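Local coordinates for transcriptional regulator (PDB 5CYV), which binds p-coumaroyl-CoA and, as a MarR-family regulator of p-hydroxycinnamate metabolism, probably binds DNA, at residues Ala25-Leu30 with Gly34-Ser39; Gly19-Gly24 with Gly118-Gly123; Leu72-Glu77 with Val82-Asp87. All blocks are in the same frame, centred on the assembly; numbering follows the deposited sequence.

Overall arrangement
The chain enters helix 11-30, whose residues 19-24 form the first half of contact 2 and whose last turns, 25-30, open contact 1. A short bend returns the chain at 34-39, closing contact 1 as a tight local loop at the start of helix 37-47. Contact 3 follows in series, where helix 70-78 leads through a short turn into strand 82-87 of the wing. Only at 118-123, the end of helix 100-121, does contact 2 close, so that it encloses both others. Contacts 1 and 2 adjoin along helix 11-30; contact 1 meets contact 3 through Leu-35 and Leu-76, while contacts 2 and 3 lie about 29 Å apart, centre to centre.

Contact 1: residues Ala25-Leu30 with Gly34-Ser39. With WCA (p-coumaroyl-CoA), chain J.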
# COMPACT_ATOMS: atom_id res chain seq x y z
N ALA B 25 -0.82 0.85 10.47
CA ALA B 25 -1.17 0.02 11.62
C ALA B 25 -0.05 -0.94 11.98
O ALA B 25 0.19 -1.22 13.17
CB ALA B 25 -2.45 -0.75 11.32
N VAL B 26 0.62 -1.50 10.99
CA VAL B 26 1.73 -2.39 11.25
C VAL B 26 2.90 -1.63 11.87
O VAL B 26 3.44 -2.11 12.87
CB VAL B 26 2.20 -3.08 9.96
CG1 VAL B 26 3.53 -3.83 10.18
CG2 VAL B 26 1.06 -3.95 9.43
N ASN B 27 3.27 -0.44 11.34
CA ASN B 27 4.36 0.29 12.02
C ASN B 27 4.00 0.57 13.48
O ASN B 27 4.86 0.47 14.37
CB ASN B 27 4.64 1.60 11.26
CG ASN B 27 5.50 1.39 10.01
OD1 ASN B 27 6.33 0.47 9.97
ND2 ASN B 27 5.30 2.24 9.00
N LYS B 28 2.75 0.97 13.75
CA LYS B 28 2.37 1.26 15.13
C LYS B 28 2.40 -0.02 15.96
O LYS B 28 2.90 0.00 17.10
CB LYS B 28 0.98 1.91 15.18
CG LYS B 28 0.97 3.35 14.63
CD LYS B 28 -0.43 3.95 14.68
CE LYS B 28 -0.44 5.34 14.04
NZ LYS B 28 0.02 5.33 12.60
N ALA B 29 1.87 -1.14 15.46
CA ALA B 29 1.90 -2.36 16.26
C ALA B 29 3.31 -2.83 16.58
O ALA B 29 3.55 -3.45 17.62
CB ALA B 29 1.12 -3.46 15.48
N LEU B 30 4.23 -2.53 15.67
CA LEU B 30 5.60 -2.96 15.80
C LEU B 30 6.46 -2.11 16.75
O LEU B 30 7.58 -2.52 17.07
CB LEU B 30 6.30 -2.98 14.43
CG LEU B 30 5.85 -4.12 13.52
CD1 LEU B 30 6.48 -3.86 12.18
CD2 LEU B 30 6.25 -5.49 14.06
N GLY B 34 10.76 -2.53 18.07
CA GLY B 34 11.79 -1.73 17.42
C GLY B 34 11.90 -1.93 15.92
O GLY B 34 12.81 -1.34 15.33
N LEU B 35 11.05 -2.74 15.33
CA LEU B 35 11.07 -3.01 13.90
C LEU B 35 10.09 -2.03 13.23
O LEU B 35 9.25 -1.43 13.90
CB LEU B 35 10.59 -4.42 13.57
CG LEU B 35 11.47 -5.50 14.27
CD1 LEU B 35 10.73 -6.80 14.11
CD2 LEU B 35 12.81 -5.55 13.60
N ARG B 36 10.16 -1.96 11.91
CA ARG B 36 9.24 -1.24 11.06
C ARG B 36 8.83 -2.18 9.91
O ARG B 36 9.29 -3.26 9.86
CB ARG B 36 9.77 0.09 10.57
CG ARG B 36 9.67 1.19 11.61
CD ARG B 36 10.42 2.43 11.23
NE ARG B 36 10.04 2.98 9.96
CZ ARG B 36 8.94 3.64 9.72
NH1 ARG B 36 8.08 3.87 10.67
NH2 ARG B 36 8.73 4.12 8.52
N VAL B 37 7.96 -1.73 9.03
CA VAL B 37 7.41 -2.71 8.10
C VAL B 37 8.53 -3.42 7.27
O VAL B 37 8.46 -4.65 7.13
CB VAL B 37 6.38 -2.12 7.11
CG1 VAL B 37 5.06 -1.61 7.79
CG2 VAL B 37 6.97 -1.12 6.23
N ARG B 38 9.54 -2.69 6.79
CA ARG B 38 10.55 -3.40 5.97
C ARG B 38 11.49 -4.31 6.77
O ARG B 38 11.73 -5.44 6.33
CB ARG B 38 11.40 -2.40 5.16
CG ARG B 38 10.59 -1.67 4.07
CD ARG B 38 11.55 -0.90 3.18
NE ARG B 38 10.80 -0.18 2.13
CZ ARG B 38 11.35 0.39 1.08
NH1 ARG B 38 10.58 1.07 0.20
NH2 ARG B 38 12.70 0.31 0.85
N SER B 39 11.97 -3.86 7.91
CA SER B 39 12.85 -4.74 8.70
C SER B 39 12.08 -5.93 9.22
O SER B 39 12.62 -7.06 9.27
CB SER B 39 13.52 -3.98 9.84
OG SER B 39 12.59 -3.27 10.67
C4 WCA J . 9.44 10.15 -12.01
C5 WCA J . 9.23 11.40 -11.43
C6 WCA J . 9.56 12.57 -12.21
C8 WCA J . 8.60 9.89 -9.95
N1 WCA J . 10.07 12.39 -13.46
N3 WCA J . 9.95 10.07 -13.27
CAV WCA J . 4.55 -6.04 5.57
CAT WCA J . 4.05 -6.81 6.57
CBS WCA J . 2.69 -6.66 6.87
OAJ WCA J . 2.13 -7.45 7.90
CAU WCA J . 1.89 -5.80 6.18
CAW WCA J . 2.39 -5.01 5.15
CBT WCA J . 3.72 -5.17 4.85
CAR WCA J . 4.19 -4.34 3.72
CAQ WCA J . 5.52 -4.59 3.18
CBP WCA J . 5.77 -3.82 1.90
OAD WCA J . 5.00 -3.27 1.19
SBO WCA J . 7.47 -3.85 1.52
CBA WCA J . 7.42 -3.00 -0.09
CAY WCA J . 7.87 -1.48 0.08
NBH WCA J . 6.77 -0.66 0.47
CBQ WCA J . 6.94 0.16 1.68
OAE WCA J . 8.00 0.26 2.31
CBB WCA J . 5.77 1.00 2.09
CAZ WCA J . 5.99 2.51 1.75
NBI WCA J . 6.00 2.83 0.31
CBR WCA J . 7.15 2.92 -0.47
OAF WCA J . 8.22 2.61 0.06
CBX WCA J . 7.07 3.40 -1.91
OAK WCA J . 5.79 4.08 -2.08
CCD WCA J . 7.20 2.24 -2.91
CAA WCA J . 5.89 1.40 -2.83
CAB WCA J . 8.46 1.39 -2.67
CBD WCA J . 7.26 2.85 -4.35
OBK WCA J . 8.38 3.76 -4.24
PCG WCA J . 9.05 4.35 -5.58
OAP WCA J . 9.37 3.19 -6.47
OAI WCA J . 10.20 5.26 -5.08
OBN WCA J . 7.92 5.12 -6.33
PCF WCA J . 7.46 6.61 -6.42
OAO WCA J . 8.49 7.37 -5.58
OAH WCA J . 5.96 6.75 -6.24
O5' WCA J . 7.73 6.99 -7.97
C5' WCA J . 7.10 6.26 -9.02
C4' WCA J . 7.85 6.00 -10.29
O4' WCA J . 7.84 7.38 -11.17
C3' WCA J . 9.16 5.70 -10.12
O3' WCA J . 9.70 5.01 -11.31
PCE WCA J . 10.15 3.50 -11.24
OAM WCA J . 9.02 2.68 -10.70
OAN WCA J . 11.35 3.36 -10.36
OAG WCA J . 10.48 3.04 -12.64
C2' WCA J . 9.85 7.08 -10.06
O2' WCA J . 11.20 7.02 -10.24
C1' WCA J . 9.07 7.82 -11.21
N9 WCA J . 9.04 9.25 -11.04
N7 WCA J . 8.71 11.20 -10.16
C2 WCA J . 10.25 11.19 -13.96
N6 WCA J . 9.36 13.87 -11.66
O HOH W 1 7.60 0.71 14.47
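Asn-27 lays its amide against the guanidinium of Arg-36, the two planes only 20° apart and stacked, with CG of Asn-27 3.6 Å from NH1 of Arg-36. The arginine chain bends at its third torsion, which folds the guanidinium back over the amide. The stack leaves the arginine's charge for another partner: NH2 forms a salt bridge with a phosphate oxygen of one p-coumaroyl-CoA.

The amide oxygen works in a different direction. OD1 of Asn-27 accepts the backbone N-H of Val-37 at 2.9 Å, nearly along the C=O axis, although the N-H...O angle of 137° is well short of straight. This N-H belongs to the first turn of helix 37-47, and Arg-36 occupies the N-cap position. The N-H of Arg-36 points instead to OG of Ser-39 (3.0 Å, almost straight), so side chains on both segments hold this helix start.

Beside the amide, Val-26 and Val-37 cross at about a right angle and, in the conformer given for Val-37, touch through their CG1 methyls at 3.6 Å. At a chi1 of 170° Val-26 sends CG1 to Val-37 and leaves CG2 to pack on the coumaroyl ring of a second p-coumaroyl-CoA. Leu-30 covers the turn, CB lying 3.4 Å from the carbonyl O of Leu-35 and CD1 resting on the backbone of Arg-36. A water donates to the carbonyls of both Asn-27 and Leu-35, bridging the segments. Further along, Arg-38 uses NE and NH1 to hold two carbonyl oxygens in the pantetheine arm of that second molecule.

Helix 100-121 also packs on helix 11-30 here, with Val-26 on His-117 and Leu-30 on Val-113, while Leu-35 reaches Leu-76 of helix 70-78.

Contact 2: residues Gly19-Gly24 with Gly118-Gly123; sequences GGMVLG and GRYFEG. With WCA (p-coumaroyl-CoA), chain I.
Met-21 brings its terminal methyl against the ring of Tyr-120, CE standing 3.4 Å from CE1 and approaching obliquely. A bend at the last torsion of the methionine (chi3 66°) swings this methyl onto the ring carbons. One residue on, Val-22 presents CG2 to both aromatic side chains: it lies 3.9 Å from CZ of Phe-121 and 4.3 Å from CD2 of Tyr-120. The same methyl thus touches two rings borne by successive residues.

Behind this first shell, the aromatic pair supports itself. CB of Tyr-120 sits 3.9 Å above the plane of the Phe-121 ring, over its centre, and CG of the poorly ordered Arg-119 lies offset over one face of the tyrosine ring. The phenol end of Tyr-120 also packs on Ala-25, the next turn of helix 11-30. Further out, Leu-15 of the second subunit packs on Phe-121, and its Ser-16 on Val-22. Gly-20 and Leu-23 meet the adenine of a p-coumaroyl-CoA; the CA of Gly-20 comes within 3.5 Å of the base's N6.

Cutting Tyr-120 back to an alanine is likely to leave the Met-21 methyl without its ring partner and open a gap beside Val-22. No hydrogen bond joins the two segments, so the end of helix 100-121 is held to helix 11-30 by apolar and aromatic surfaces, next to the dimer interface and the ligand pocket.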
# COMPACT_ATOMS: atom_id res chain seq x y z
N GLY B 19 -4.14 -0.25 1.60
CA GLY B 19 -2.73 -0.61 1.82
C GLY B 19 -2.01 0.32 2.80
O GLY B 19 -1.23 -0.15 3.63
N GLY B 20 -2.35 1.60 2.68
CA GLY B 20 -1.70 2.55 3.59
C GLY B 20 -2.20 2.43 5.00
O GLY B 20 -1.41 2.67 5.94
N MET B 21 -3.50 2.13 5.16
CA MET B 21 -4.02 1.84 6.50
C MET B 21 -3.26 0.69 7.14
O MET B 21 -2.85 0.75 8.33
CB MET B 21 -5.51 1.47 6.46
CG MET B 21 -6.36 2.61 6.01
SD MET B 21 -8.08 2.09 5.59
CE MET B 21 -8.65 1.58 7.20
N VAL B 22 -3.04 -0.34 6.35
CA VAL B 22 -2.35 -1.52 6.88
C VAL B 22 -0.92 -1.15 7.23
O VAL B 22 -0.47 -1.49 8.35
CB VAL B 22 -2.38 -2.67 5.88
CG1 VAL B 22 -1.49 -3.84 6.41
CG2 VAL B 22 -3.82 -3.19 5.71
N LEU B 23 -0.22 -0.44 6.34
CA LEU B 23 1.17 -0.06 6.66
C LEU B 23 1.29 0.74 7.96
O LEU B 23 2.15 0.48 8.78
CB LEU B 23 1.77 0.75 5.47
CG LEU B 23 2.04 -0.08 4.21
CD1 LEU B 23 2.25 0.76 3.03
CD2 LEU B 23 3.28 -1.00 4.34
N GLY B 24 0.43 1.71 8.14
CA GLY B 24 0.53 2.55 9.32
C GLY B 24 0.19 1.73 10.57
O GLY B 24 0.84 1.90 11.59
N GLY B 118 -6.31 -7.79 12.23
CA GLY B 118 -7.66 -8.30 12.45
C GLY B 118 -8.77 -7.30 12.40
O GLY B 118 -9.86 -7.57 11.91
N ARG B 119 -8.45 -6.09 12.84
CA ARG B 119 -9.34 -4.94 12.79
C ARG B 119 -9.88 -4.74 11.38
O ARG B 119 -11.00 -4.24 11.21
CB ARG B 119 -8.62 -3.68 13.26
CG ARG B 119 -9.31 -2.38 12.87
CD ARG B 119 -9.91 -1.69 14.09
NE ARG B 119 -8.88 -1.04 14.90
CZ ARG B 119 -9.11 -0.01 15.71
NH1 ARG B 119 -10.33 0.50 15.81
NH2 ARG B 119 -8.12 0.52 16.41
N TYR B 120 -9.05 -5.03 10.37
CA TYR B 120 -9.49 -4.81 9.02
C TYR B 120 -10.07 -6.02 8.34
O TYR B 120 -10.95 -5.86 7.48
CB TYR B 120 -8.33 -4.31 8.16
CG TYR B 120 -7.67 -3.10 8.78
CD1 TYR B 120 -8.37 -1.94 8.93
CD2 TYR B 120 -6.34 -3.16 9.15
CE1 TYR B 120 -7.77 -0.81 9.49
CE2 TYR B 120 -5.73 -2.05 9.73
CZ TYR B 120 -6.44 -0.88 9.85
OH TYR B 120 -5.83 0.22 10.42
N PHE B 121 -9.57 -7.21 8.68
CA PHE B 121 -9.88 -8.41 7.85
C PHE B 121 -10.69 -9.47 8.54
O PHE B 121 -11.25 -10.32 7.85
CB PHE B 121 -8.60 -9.07 7.35
CG PHE B 121 -7.66 -8.13 6.66
CD1 PHE B 121 -8.10 -7.41 5.55
CD2 PHE B 121 -6.38 -7.98 7.09
CE1 PHE B 121 -7.24 -6.54 4.92
CE2 PHE B 121 -5.52 -7.09 6.46
CZ PHE B 121 -5.96 -6.39 5.38
N GLU B 122 -10.78 -9.45 9.87
CA GLU B 122 -11.45 -10.54 10.56
C GLU B 122 -12.90 -10.68 10.11
O GLU B 122 -13.41 -11.80 9.98
CB GLU B 122 -11.37 -10.34 12.07
CG GLU B 122 -11.90 -11.56 12.88
CD GLU B 122 -13.39 -11.55 13.09
OE1 GLU B 122 -14.02 -10.49 12.88
OE2 GLU B 122 -13.95 -12.60 13.51
N GLY B 123 -13.58 -9.56 9.88
CA GLY B 123 -14.99 -9.61 9.56
C GLY B 123 -15.34 -9.91 8.12
O GLY B 123 -16.51 -9.98 7.76
C4 WCA I . 2.71 4.96 0.49
C5 WCA I . 1.38 5.32 0.69
C6 WCA I . 0.40 4.27 0.60
C8 WCA I . 2.61 7.15 0.93
N1 WCA I . 0.83 3.03 0.26
N3 WCA I . 3.09 3.69 0.16
CAV WCA I . -3.73 5.64 -6.17
CAT WCA I . -4.25 5.27 -7.36
CBS WCA I . -5.26 6.06 -7.90
OAJ WCA I . -5.81 5.54 -9.09
CAU WCA I . -5.72 7.21 -7.27
CAW WCA I . -5.19 7.61 -6.06
CBT WCA I . -4.17 6.80 -5.55
CAR WCA I . -3.48 7.03 -4.28
CAQ WCA I . -4.11 8.05 -3.42
CBP WCA I . -3.56 8.15 -2.06
OAD WCA I . -2.60 7.51 -1.64
SBO WCA I . -4.48 9.29 -1.06
CBA WCA I . -3.68 9.14 0.58
CAY WCA I . -4.11 7.79 1.17
NBH WCA I . -3.76 7.82 2.60
CBQ WCA I . -2.46 7.39 3.13
OAE WCA I . -1.60 7.00 2.35
CBB WCA I . -2.36 7.49 4.64
CAZ WCA I . -1.52 6.27 5.21
NBI WCA I . -0.15 6.47 4.78
CBR WCA I . 0.86 6.49 5.73
OAF WCA I . 0.54 6.29 6.87
CBX WCA I . 2.25 6.79 5.32
OAK WCA I . 2.19 7.34 4.02
CCD WCA I . 3.13 5.53 5.26
CAA WCA I . 2.62 4.48 4.25
CAB WCA I . 3.24 4.83 6.63
CBD WCA I . 4.56 5.90 4.81
OBK WCA I . 5.06 6.87 5.76
PCG WCA I . 6.49 6.77 6.47
OAP WCA I . 6.39 7.57 7.74
OAI WCA I . 7.01 5.39 6.49
OBN WCA I . 7.53 7.54 5.53
PCF WCA I . 7.45 8.54 4.32
OAO WCA I . 8.92 8.85 3.95
OAH WCA I . 6.52 9.69 4.65
O5' WCA I . 6.79 7.68 3.12
C5' WCA I . 7.44 6.53 2.62
C4' WCA I . 6.99 6.26 1.22
O4' WCA I . 5.50 5.80 1.59
C3' WCA I . 6.92 7.37 0.36
O3' WCA I . 7.53 6.87 -0.88
PCE WCA I . 9.01 7.39 -1.33
OAM WCA I . 8.89 8.89 -1.42
OAN WCA I . 9.25 6.70 -2.66
OAG WCA I . 9.93 6.93 -0.23
C2' WCA I . 5.38 7.54 0.07
O2' WCA I . 5.12 7.95 -1.24
C1' WCA I . 4.88 6.10 0.44
N9 WCA I . 3.46 6.12 0.65
N7 WCA I . 1.33 6.69 0.98
C2 WCA I . 2.09 2.75 0.04
N6 WCA I . -0.95 4.62 0.81

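Contact 3: residues Leu72-Glu77 with Val82-Asp87; sequences LVDELE and VVRTLD
Val-73 lies over the guanidinium of Arg-84: its CG1 methyl stands 3.4 Å above the plane, over the centre, and gives that face of the charged group an apolar cover. Turning CG1 anti to the backbone N (chi1 175°) brings the methyl to this position, and the same methyl is 4.1 Å from CG2 of Val-82.

Asp-74 then takes the edge of the guanidinium. Its OD1 receives both NH1 and NH2 of Arg-84, each at 2.8 Å, so two nitrogens grip a single oxygen that lies close to the guanidinium plane. The carboxylate is turned steeply, 66° from that plane; NH1 meets OD1 almost end-on to its C-O bond, whereas NH2 arrives from above the carboxylate.

The helix that carries these residues, 70-78, is the one that in the winged helix-turn-helix fold of MarR proteins serves as the recognition helix, and strand 82-87 pairs antiparallel with 94-98 to build the wing. Over the two segments, helix and strand run at 118° to each other.

On the inner side, Leu-76 packs its CB on CG2 of Val-82 at 3.6 Å and continues inward to Val-42. Glu-77, its chain extended, reaches forward along the strand from Val-82 to Arg-84 and divides its two oxygens. In the conformer given, OE1 completes the salt-bridge network through a weak bond to NH1 of Arg-84, and OE2 takes the backbone N-H of the same arginine, straight but at 3.3 Å and from above the carboxylate plane. A water donates to the carbonyls of Glu-77 and Val-82, joining the last turn of the segment to the first residue of the strand.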
# COMPACT_ATOMS: atom_id res chain seq x y z
N LEU B 72 18.63 -3.03 5.54
CA LEU B 72 17.70 -3.70 6.42
C LEU B 72 18.36 -4.89 7.11
O LEU B 72 18.19 -5.07 8.32
CB LEU B 72 16.50 -4.23 5.64
CG LEU B 72 15.76 -3.16 4.84
CD1 LEU B 72 14.73 -3.78 4.01
CD2 LEU B 72 15.06 -2.16 5.83
N VAL B 73 19.11 -5.66 6.33
CA VAL B 73 19.89 -6.76 6.91
C VAL B 73 20.93 -6.21 7.87
O VAL B 73 21.11 -6.79 8.97
CB VAL B 73 20.52 -7.65 5.83
CG1 VAL B 73 21.44 -8.72 6.46
CG2 VAL B 73 19.38 -8.27 4.96
N ASP B 74 21.59 -5.07 7.53
CA ASP B 74 22.57 -4.51 8.46
C ASP B 74 21.90 -4.17 9.79
O ASP B 74 22.48 -4.35 10.86
CB ASP B 74 23.20 -3.23 7.88
CG ASP B 74 24.14 -3.47 6.69
OD1 ASP B 74 24.57 -4.61 6.43
OD2 ASP B 74 24.46 -2.43 6.02
N GLU B 75 20.70 -3.58 9.72
CA GLU B 75 19.98 -3.21 10.93
C GLU B 75 19.67 -4.44 11.78
O GLU B 75 19.88 -4.44 13.00
CB GLU B 75 18.69 -2.45 10.55
CG GLU B 75 17.81 -2.16 11.72
CD GLU B 75 16.57 -1.34 11.39
OE1 GLU B 75 15.73 -1.22 12.30
OE2 GLU B 75 16.39 -0.88 10.24
N LEU B 76 19.18 -5.48 11.13
CA LEU B 76 18.83 -6.67 11.87
C LEU B 76 20.07 -7.34 12.40
O LEU B 76 20.03 -7.92 13.52
CB LEU B 76 18.07 -7.63 10.95
CG LEU B 76 16.67 -7.14 10.52
CD1 LEU B 76 16.15 -8.08 9.48
CD2 LEU B 76 15.69 -7.13 11.71
N GLU B 77 21.16 -7.28 11.65
CA GLU B 77 22.39 -7.95 12.09
C GLU B 77 22.99 -7.21 13.30
O GLU B 77 23.46 -7.85 14.24
CB GLU B 77 23.41 -8.08 10.94
CG GLU B 77 24.55 -9.12 11.30
CD GLU B 77 25.46 -9.56 10.13
OE1 GLU B 77 25.54 -8.80 9.13
OE2 GLU B 77 26.17 -10.62 10.22
N VAL B 82 19.64 -11.41 12.86
CA VAL B 82 20.01 -12.29 11.73
C VAL B 82 21.50 -12.27 11.63
O VAL B 82 22.17 -11.39 12.19
CB VAL B 82 19.41 -11.83 10.35
CG1 VAL B 82 17.90 -11.75 10.38
CG2 VAL B 82 19.97 -10.45 9.89
N VAL B 83 22.04 -13.26 10.91
CA VAL B 83 23.46 -13.34 10.63
C VAL B 83 23.62 -13.56 9.13
O VAL B 83 22.85 -14.29 8.53
CB VAL B 83 24.15 -14.50 11.40
CG1 VAL B 83 25.53 -14.69 10.89
CG2 VAL B 83 24.23 -14.16 12.86
N ARG B 84 24.61 -12.92 8.53
CA ARG B 84 24.95 -13.27 7.16
C ARG B 84 25.82 -14.51 7.18
O ARG B 84 26.95 -14.50 7.76
CB ARG B 84 25.68 -12.11 6.48
CG ARG B 84 24.81 -10.89 6.25
CD ARG B 84 25.61 -9.85 5.44
NE ARG B 84 24.74 -8.83 4.83
CZ ARG B 84 24.52 -7.62 5.35
NH1 ARG B 84 25.09 -7.31 6.53
NH2 ARG B 84 23.77 -6.73 4.72
N THR B 85 25.33 -15.58 6.57
CA THR B 85 26.04 -16.84 6.57
C THR B 85 26.18 -17.37 5.16
O THR B 85 25.83 -16.67 4.18
CB THR B 85 25.34 -17.86 7.52
OG1 THR B 85 26.15 -19.00 7.70
CG2 THR B 85 23.92 -18.29 7.06
N LEU B 86 26.71 -18.58 5.02
CA LEU B 86 26.88 -19.16 3.69
C LEU B 86 26.07 -20.41 3.73
O LEU B 86 26.10 -21.11 4.73
CB LEU B 86 28.36 -19.45 3.34
CG LEU B 86 29.27 -18.22 3.37
CD1 LEU B 86 30.69 -18.68 3.14
CD2 LEU B 86 28.89 -17.17 2.31
N ASP B 87 25.28 -20.63 2.68
CA ASP B 87 24.51 -21.85 2.52
C ASP B 87 25.44 -23.05 2.68
O ASP B 87 26.38 -23.20 1.93
CB ASP B 87 23.84 -21.84 1.15
CG ASP B 87 22.88 -23.02 0.92
OD1 ASP B 87 22.92 -24.03 1.68
OD2 ASP B 87 22.09 -22.96 -0.07
O HOH W 2 23.95 -10.73 14.18